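Local coordinates for protein ubiquitin-conjugating ligase MGC351130 (Homo sapiens, PDB 1YRV) that catalyses the covalent attachment of ubiquitin to other proteins as an E2 conjugating enzyme, seen here as its conjugating (UBC) domain, at residues 156-159 and 160-164. Residues are numbered along the deposited sequence; the frame is centred on the assembly and turned at random.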
# COMPACT_ATOMS: atom_id res chain seq x y z
N GLU A 156 -1.48 23.18 5.31
CA GLU A 156 -1.78 21.94 4.64
C GLU A 156 -2.39 22.24 3.25
O GLU A 156 -2.52 21.34 2.41
CB GLU A 156 -2.79 21.15 5.46
CG GLU A 156 -4.19 21.70 5.32
CD GLU A 156 -5.25 20.67 5.63
OE1 GLU A 156 -6.27 20.66 4.89
OE2 GLU A 156 -5.06 19.90 6.61
N SER A 157 -2.76 23.49 3.03
CA SER A 157 -3.35 23.89 1.75
C SER A 157 -2.26 23.96 0.69
O SER A 157 -2.46 23.56 -0.45
CB SER A 157 -4.02 25.25 1.87
OG SER A 157 -4.41 25.72 0.58
N LEU A 158 -1.11 24.49 1.08
CA LEU A 158 0.01 24.60 0.17
C LEU A 158 0.43 23.18 -0.17
O LEU A 158 0.66 22.84 -1.33
CB LEU A 158 1.18 25.32 0.84
CG LEU A 158 2.52 25.16 0.12
CD1 LEU A 158 2.37 25.61 -1.33
CD2 LEU A 158 3.60 25.94 0.84
N TYR A 159 0.54 22.36 0.87
CA TYR A 159 0.91 20.97 0.72
C TYR A 159 0.07 20.36 -0.41
O TYR A 159 0.62 19.78 -1.35
CB TYR A 159 0.65 20.21 2.03
CG TYR A 159 1.06 18.76 1.95
CD1 TYR A 159 2.39 18.38 2.14
CD2 TYR A 159 0.15 17.79 1.57
CE1 TYR A 159 2.79 17.06 1.92
CE2 TYR A 159 0.53 16.48 1.35
CZ TYR A 159 1.85 16.13 1.52
OH TYR A 159 2.23 14.84 1.24
N ARG A 160 -1.25 20.49 -0.31
CA ARG A 160 -2.14 19.96 -1.33
C ARG A 160 -1.79 20.51 -2.70
O ARG A 160 -1.76 19.77 -3.69
CB ARG A 160 -3.60 20.31 -1.04
CG ARG A 160 -4.35 19.29 -0.17
CD ARG A 160 -5.86 19.34 -0.46
NE ARG A 160 -6.32 20.73 -0.55
CZ ARG A 160 -6.34 21.57 0.48
NH1 ARG A 160 -5.96 21.15 1.68
NH2 ARG A 160 -6.71 22.84 0.30
N THR A 161 -1.55 21.81 -2.77
CA THR A 161 -1.23 22.44 -4.04
C THR A 161 -0.07 21.73 -4.70
O THR A 161 -0.06 21.51 -5.91
CB THR A 161 -0.86 23.91 -3.85
OG1 THR A 161 -2.05 24.66 -3.55
CG2 THR A 161 -0.21 24.46 -5.10
N ILE A 162 0.91 21.37 -3.88
CA ILE A 162 2.10 20.68 -4.35
C ILE A 162 1.73 19.29 -4.86
O ILE A 162 2.20 18.85 -5.92
CB ILE A 162 3.16 20.58 -3.23
CG1 ILE A 162 3.62 22.00 -2.86
CG2 ILE A 162 4.35 19.75 -3.68
CD1 ILE A 162 4.66 22.07 -1.78
N LEU A 163 0.88 18.59 -4.11
CA LEU A 163 0.44 17.28 -4.54
C LEU A 163 -0.16 17.37 -5.94
O LEU A 163 0.25 16.64 -6.84
CB LEU A 163 -0.60 16.72 -3.57
CG LEU A 163 -0.05 16.37 -2.20
CD1 LEU A 163 -1.13 15.68 -1.40
CD2 LEU A 163 1.17 15.45 -2.35
N ARG A 164 -1.13 18.27 -6.12
CA ARG A 164 -1.80 18.46 -7.42
C ARG A 164 -0.75 18.70 -8.50
O ARG A 164 -0.84 18.17 -9.61
CB ARG A 164 -2.74 19.68 -7.38
CG ARG A 164 -3.58 19.85 -6.12
CD ARG A 164 -4.82 18.96 -6.07
NE ARG A 164 -5.62 19.22 -4.87
CZ ARG A 164 -6.76 18.61 -4.57
NH1 ARG A 164 -7.26 17.69 -5.39
NH2 ARG A 164 -7.41 18.91 -3.45
O HOH W 1 -4.01 23.29 -2.57
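Y159 and L163, one turn apart on helix 156-166 and both buried, meet where CD1 of L163 lies 3.3 Å from CE2 of Y159, obliquely to the ring, while the other methyl, CD2, sits by the hydroxyl OH. The Y159 side chain leaves the backbone with CG opposite the N (chi1 -178°), which carries the ring out from the helix to where the L163 methyls reach back to it. On the outward side E156 and R160 form a salt bridge, OE1 to NH1 at 3.3 Å. The carboxylate oxygen arrives at the guanidinium edge, but the planes are turned 68° apart, and OE1 and NH1 are the one close pair. A bend at chi3 (-44°) folds the R160 chain back over S157, whose carbonyl O lies over one guanidinium face. That same oxygen accepts from T161 N at 3.0 Å and from a water, 2.6 Å away, which also bonds T161 OG1. L158 touches I162 more lightly, CD1 to CG1 at 4.1 Å. Four successive i-to-i+4 backbone bonds, R160 N to E156 O through L163 N to Y159 O, fix the spacing of these pairs. Farther out, Y159 packs on I151 and L152 of helix 146-153 and on V66 and P98, its hydroxyl weakly bonded to F96 O; L163 rests on W67 and L70. Cutting Y159 back to an alanine is likely to strip L163 of its aromatic neighbour, deprive F96 O of its weak partner and open a gap toward helix 146-153. The C-terminal helix of this E2 domain is thus a worked example of amphipathic design, Y159 and L163 inward, E156 and R160 outward.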